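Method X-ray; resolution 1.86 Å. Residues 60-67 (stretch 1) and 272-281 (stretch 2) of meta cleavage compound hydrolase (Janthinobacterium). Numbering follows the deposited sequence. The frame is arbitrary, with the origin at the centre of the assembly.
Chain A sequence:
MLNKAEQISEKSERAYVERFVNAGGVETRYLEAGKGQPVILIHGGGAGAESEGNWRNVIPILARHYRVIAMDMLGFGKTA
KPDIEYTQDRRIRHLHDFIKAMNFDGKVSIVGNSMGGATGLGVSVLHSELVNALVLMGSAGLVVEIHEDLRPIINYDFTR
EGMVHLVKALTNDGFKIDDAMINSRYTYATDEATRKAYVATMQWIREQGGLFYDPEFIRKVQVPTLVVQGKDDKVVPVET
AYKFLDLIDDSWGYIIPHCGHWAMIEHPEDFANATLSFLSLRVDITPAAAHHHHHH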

ATOM      1  N   PRO A  60       6.358  -9.287  17.370  1.00 29.10           N
ATOM      2  CA  PRO A  60       5.526  -8.754  18.457  1.00 28.92           C
ATOM      3  C   PRO A  60       4.273  -8.056  17.955  1.00 27.93           C
ATOM      4  O   PRO A  60       3.179  -8.248  18.483  1.00 29.62           O
ATOM      5  N   ILE A  61       4.448  -7.237  16.929  1.00 26.34           N
ATOM      6  CA  ILE A  61       3.339  -6.491  16.364  1.00 24.18           C
ATOM      7  C   ILE A  61       2.293  -7.416  15.752  1.00 23.36           C
ATOM      8  O   ILE A  61       1.100  -7.311  16.047  1.00 25.84           O
ATOM      9  N   LEU A  62       2.740  -8.331  14.902  1.00 23.76           N
ATOM     10  CA  LEU A  62       1.818  -9.252  14.256  1.00 23.31           C
ATOM     11  C   LEU A  62       1.162 -10.195  15.268  1.00 20.85           C
ATOM     12  O   LEU A  62      -0.021 -10.515  15.155  1.00 23.23           O
ATOM     13  N   ALA A  63       1.934 -10.613  16.264  1.00 25.71           N
ATOM     14  CA  ALA A  63       1.448 -11.533  17.285  1.00 25.64           C
ATOM     15  C   ALA A  63       0.286 -10.988  18.118  1.00 31.74           C
ATOM     16  O   ALA A  63      -0.361 -11.730  18.858  1.00 26.81           O
ATOM     17  N   ARG A  64       0.017  -9.693  18.005  1.00 33.17           N
ATOM     18  CA  ARG A  64      -1.089  -9.110  18.750  1.00 33.69           C
ATOM     19  C   ARG A  64      -2.410  -9.527  18.114  1.00 31.96           C
ATOM     20  O   ARG A  64      -3.465  -9.442  18.745  1.00 32.14           O
ATOM     21  N   HIS A  65      -2.350  -9.999  16.870  1.00 26.92           N
ATOM     22  CA  HIS A  65      -3.561 -10.383  16.154  1.00 29.39           C
ATOM     23  C   HIS A  65      -3.545 -11.758  15.489  1.00 29.02           C
ATOM     24  O   HIS A  65      -4.593 -12.243  15.069  1.00 28.37           O
ATOM     25  N   TYR A  66      -2.370 -12.375  15.381  1.00 25.83           N
ATOM     26  CA  TYR A  66      -2.269 -13.687  14.738  1.00 25.03           C
ATOM     27  C   TYR A  66      -1.261 -14.607  15.407  1.00 23.06           C
ATOM     28  O   TYR A  66      -0.469 -14.181  16.247  1.00 23.87           O
ATOM     29  N   ARG A  67      -1.304 -15.881  15.021  1.00 22.69           N
ATOM     30  CA  ARG A  67      -0.348 -16.861  15.516  1.00 23.08           C
ATOM     31  C   ARG A  67       0.803 -16.718  14.524  1.00 23.40           C
ATOM     32  O   ARG A  67       0.692 -17.138  13.371  1.00 24.24           O
ATOM     33  N   ALA A 272       4.875  -4.035   9.382  1.00 19.59           N
ATOM     34  CA  ALA A 272       3.957  -4.831  10.186  1.00 22.42           C
ATOM     35  C   ALA A 272       2.523  -4.343  10.071  1.00 23.45           C
ATOM     36  O   ALA A 272       1.596  -5.143   9.962  1.00 20.84           O
ATOM     37  N   ASN A 273       2.346  -3.028  10.112  1.00 28.40           N
ATOM     38  CA  ASN A 273       1.020  -2.438  10.013  1.00 26.15           C
ATOM     39  C   ASN A 273       0.409  -2.645   8.638  1.00 21.77           C
ATOM     40  O   ASN A 273      -0.779  -2.927   8.522  1.00 21.31           O
ATOM     41  N   ALA A 274       1.223  -2.507   7.598  1.00 20.61           N
ATOM     42  CA  ALA A 274       0.741  -2.698   6.237  1.00 21.33           C
ATOM     43  C   ALA A 274       0.294  -4.151   6.073  1.00 27.53           C
ATOM     44  O   ALA A 274      -0.694  -4.442   5.385  1.00 23.37           O
ATOM     45  N   THR A 275       1.028  -5.060   6.711  1.00 19.35           N
ATOM     46  CA  THR A 275       0.706  -6.481   6.647  1.00 22.09           C
ATOM     47  C   THR A 275      -0.571  -6.776   7.433  1.00 24.71           C
ATOM     48  O   THR A 275      -1.422  -7.538   6.977  1.00 21.26           O
ATOM     49  N   LEU A 276      -0.704  -6.175   8.612  1.00 24.11           N
ATOM     50  CA  LEU A 276      -1.896  -6.380   9.428  1.00 26.40           C
ATOM     51  C   LEU A 276      -3.126  -5.916   8.662  1.00 23.39           C
ATOM     52  O   LEU A 276      -4.145  -6.600   8.631  1.00 25.49           O
ATOM     53  N   SER A 277      -3.013  -4.748   8.043  1.00 26.43           N
ATOM     54  CA  SER A 277      -4.106  -4.171   7.273  1.00 29.59           C
ATOM     55  C   SER A 277      -4.501  -5.105   6.126  1.00 27.90           C
ATOM     56  O   SER A 277      -5.682  -5.378   5.912  1.00 25.76           O
ATOM     57  N   PHE A 278      -3.507  -5.601   5.396  1.00 22.87           N
ATOM     58  CA  PHE A 278      -3.762  -6.511   4.282  1.00 22.70           C
ATOM     59  C   PHE A 278      -4.468  -7.783   4.758  1.00 21.27           C
ATOM     60  O   PHE A 278      -5.488  -8.190   4.197  1.00 21.71           O
ATOM     61  N   LEU A 279      -3.929  -8.402   5.801  1.00 21.83           N
ATOM     62  CA  LEU A 279      -4.510  -9.627   6.338  1.00 26.29           C
ATOM     63  C   LEU A 279      -5.914  -9.444   6.924  1.00 29.62           C
ATOM     64  O   LEU A 279      -6.719 -10.374   6.900  1.00 26.51           O
ATOM     65  N   SER A 280      -6.212  -8.250   7.433  1.00 30.00           N
ATOM     66  CA  SER A 280      -7.524  -7.992   8.024  1.00 34.98           C
ATOM     67  C   SER A 280      -8.638  -8.053   6.988  1.00 39.37           C
ATOM     68  O   SER A 280      -9.769  -8.413   7.307  1.00 44.81           O
ATOM     69  N   LEU A 281      -8.321  -7.698   5.748  1.00 39.63           N
ATOM     70  CA  LEU A 281      -9.308  -7.734   4.677  1.00 45.89           C
ATOM     71  C   LEU A 281      -9.501  -9.167   4.208  1.00 46.67           C
ATOM     72  O   LEU A 281     -10.613  -9.578   3.889  1.00 45.48           O
TER

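Segments far apart in sequence can join mainly through apolar contact, without hydrogen bonds between them; residues 60-67 and 272-281 of this hydrolase illustrate the principle. No hydrogen bond crosses between them, and the contact buries 413 Å² summed over both sides.

Its centre is Leu 276, the residue with the largest covered area. Its CA-to-CB bond points sideways, but chi1 m (-74°) and chi2 t carry the branched end closer to the first stretch. There CD1 lies 3.9 Å from CG2 of Ile 61, while CD2 lies 3.6 Å from CD2 of Leu 62 and 3.8 Å from CE1 of Tyr 66. Both methyls reach His 65, CD1 of Leu 276 at 3.8 Å and CD2 of Leu 276 at 3.7 Å from CD2 of His 65. One leucine fork thus meets four neighbours.

Ile 61 and Leu 62 share the same m, t rotamer but use it differently. Ile 61 already points toward the helix, and its CG2 approaches CB of Ala 272 at 3.5 Å, and CD1 of Ile 61, on the other branch, lies 3.6 Å from the same CB of Ala 272. Leu 62 starts sideways, and its CD2 reaches inward to within 3.6 Å of the backbone O of Ala 272 and 4.2 Å of CG2 of Thr 275. The backbones are nearest at this point, with the CA atoms of Leu 62 and Ala 272 6.4 Å apart, and the side chain facing Ile 61 there is a single methyl, CB of Ala 272.

Beyond the turn, in which the N atoms of His 65 and Tyr 66 both hydrogen-bond to O of Leu 62, Tyr 66 adopts chi1 m with chi2 at 86°. This presents the ring edge to CD2 of Leu 276 and one face to CD1 of Leu 279, an m, t leucine pointing toward the first stretch. Tyr 66 OH sits 3.4 Å from CB of Leu 279. Ser 280, in the p rotamer, instead turns back on its own helix, its OG donating to O of Ser 277 at 2.6 Å.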

ATOM      1  CB  PRO A  60       6.470  -7.775  19.160  1.00 31.88           C
ATOM      2  CG  PRO A  60       7.826  -8.384  18.908  1.00 35.39           C
ATOM      3  CD  PRO A  60       7.692  -8.668  17.427  1.00 30.58           C
ATOM      4  CB  ILE A  61       3.840  -5.503  15.289  1.00 23.26           C
ATOM      5  CG1 ILE A  61       4.893  -4.568  15.895  1.00 29.24           C
ATOM      6  CG2 ILE A  61       2.679  -4.703  14.736  1.00 27.86           C
ATOM      7  CD1 ILE A  61       5.604  -3.689  14.881  1.00 25.14           C
ATOM      8  CB  LEU A  62       2.553 -10.054  13.175  1.00 23.12           C
ATOM      9  CG  LEU A  62       3.146  -9.216  12.036  1.00 24.57           C
ATOM     10  CD1 LEU A  62       3.868 -10.117  11.051  1.00 26.49           C
ATOM     11  CD2 LEU A  62       2.035  -8.440  11.336  1.00 32.82           C
ATOM     12  CB  ALA A  63       2.599 -11.946  18.196  1.00 26.49           C
ATOM     13  CB  ARG A  64      -0.994  -7.582  18.751  1.00 34.06           C
ATOM     14  CG  ARG A  64      -0.940  -6.969  20.139  1.00 47.85           C
ATOM     15  CD  ARG A  64       0.489  -6.742  20.600  1.00 50.22           C
ATOM     16  NE  ARG A  64       1.128  -5.656  19.859  1.00 55.66           N
ATOM     17  CZ  ARG A  64       2.338  -5.174  20.132  1.00 55.93           C
ATOM     18  NH1 ARG A  64       3.049  -5.679  21.132  1.00 54.03           N
ATOM     19  NH2 ARG A  64       2.836  -4.183  19.404  1.00 53.17           N
ATOM     20  CB  HIS A  65      -3.868  -9.327  15.090  1.00 32.75           C
ATOM     21  CG  HIS A  65      -3.931  -7.932  15.626  1.00 42.28           C
ATOM     22  ND1 HIS A  65      -4.938  -7.500  16.461  1.00 42.06           N
ATOM     23  CD2 HIS A  65      -3.094  -6.878  15.468  1.00 42.78           C
ATOM     24  CE1 HIS A  65      -4.719  -6.241  16.795  1.00 45.04           C
ATOM     25  NE2 HIS A  65      -3.607  -5.839  16.207  1.00 44.19           N
ATOM     26  CB  TYR A  66      -1.834 -13.540  13.273  1.00 27.66           C
ATOM     27  CG  TYR A  66      -2.757 -12.720  12.415  1.00 26.13           C
ATOM     28  CD1 TYR A  66      -2.637 -11.332  12.351  1.00 28.91           C
ATOM     29  CD2 TYR A  66      -3.787 -13.328  11.701  1.00 21.99           C
ATOM     30  CE1 TYR A  66      -3.527 -10.568  11.597  1.00 29.14           C
ATOM     31  CE2 TYR A  66      -4.681 -12.578  10.946  1.00 29.91           C
ATOM     32  CZ  TYR A  66      -4.548 -11.199  10.901  1.00 28.77           C
ATOM     33  OH  TYR A  66      -5.450 -10.458  10.177  1.00 28.72           O
ATOM     34  CB  ARG A  67      -0.917 -18.281  15.438  1.00 22.87           C
ATOM     35  CG  ARG A  67       0.035 -19.341  15.973  1.00 22.76           C
ATOM     36  CD  ARG A  67      -0.481 -20.750  15.730  1.00 26.07           C
ATOM     37  NE  ARG A  67       0.488 -21.748  16.173  1.00 27.28           N
ATOM     38  CZ  ARG A  67       0.414 -23.045  15.896  1.00 24.98           C
ATOM     39  NH1 ARG A  67      -0.588 -23.516  15.166  1.00 23.55           N
ATOM     40  NH2 ARG A  67       1.346 -23.869  16.352  1.00 26.13           N
ATOM     41  CB  ALA A 272       4.396  -4.819  11.654  1.00 21.46           C
ATOM     42  CB  ASN A 273       1.082  -0.946  10.345  1.00 27.19           C
ATOM     43  CG  ASN A 273       0.897  -0.675  11.825  1.00 37.18           C
ATOM     44  OD1 ASN A 273       1.498  -1.336  12.672  1.00 40.51           O
ATOM     45  ND2 ASN A 273       0.063   0.306  12.143  1.00 52.23           N
ATOM     46  CB  ALA A 274       1.848  -2.373   5.240  1.00 21.38           C
ATOM     47  CB  THR A 275       1.853  -7.337   7.209  1.00 21.22           C
ATOM     48  OG1 THR A 275       3.032  -7.127   6.421  1.00 23.51           O
ATOM     49  CG2 THR A 275       1.482  -8.820   7.179  1.00 20.83           C
ATOM     50  CB  LEU A 276      -1.800  -5.598  10.743  1.00 27.77           C
ATOM     51  CG  LEU A 276      -0.847  -6.148  11.803  1.00 25.67           C
ATOM     52  CD1 LEU A 276      -0.783  -5.193  12.988  1.00 30.53           C
ATOM     53  CD2 LEU A 276      -1.323  -7.522  12.247  1.00 28.57           C
ATOM     54  CB  SER A 277      -3.681  -2.799   6.732  1.00 34.91           C
ATOM     55  OG  SER A 277      -4.739  -2.147   6.054  1.00 42.32           O
ATOM     56  CB  PHE A 278      -2.445  -6.880   3.599  1.00 22.71           C
ATOM     57  CG  PHE A 278      -2.591  -7.912   2.512  1.00 25.53           C
ATOM     58  CD1 PHE A 278      -3.345  -7.644   1.370  1.00 27.92           C
ATOM     59  CD2 PHE A 278      -1.957  -9.145   2.621  1.00 26.18           C
ATOM     60  CE1 PHE A 278      -3.462  -8.594   0.353  1.00 26.97           C
ATOM     61  CE2 PHE A 278      -2.067 -10.102   1.608  1.00 23.68           C
ATOM     62  CZ  PHE A 278      -2.820  -9.825   0.472  1.00 26.21           C
ATOM     63  CB  LEU A 279      -3.582 -10.222   7.401  1.00 21.03           C
ATOM     64  CG  LEU A 279      -2.204 -10.654   6.896  1.00 25.26           C
ATOM     65  CD1 LEU A 279      -1.354 -11.125   8.067  1.00 26.73           C
ATOM     66  CD2 LEU A 279      -2.360 -11.760   5.857  1.00 26.70           C
ATOM     67  CB  SER A 280      -7.549  -6.625   8.716  1.00 32.61           C
ATOM     68  OG  SER A 280      -7.472  -5.575   7.768  1.00 45.60           O
ATOM     69  CB  LEU A 281      -8.850  -6.882   3.491  1.00 46.58           C
ATOM     70  CG  LEU A 281      -8.680  -5.377   3.697  1.00 56.69           C
ATOM     71  CD1 LEU A 281      -8.161  -4.758   2.405  1.00 52.72           C
ATOM     72  CD2 LEU A 281     -10.007  -4.745   4.108  1.00 50.34           C
TER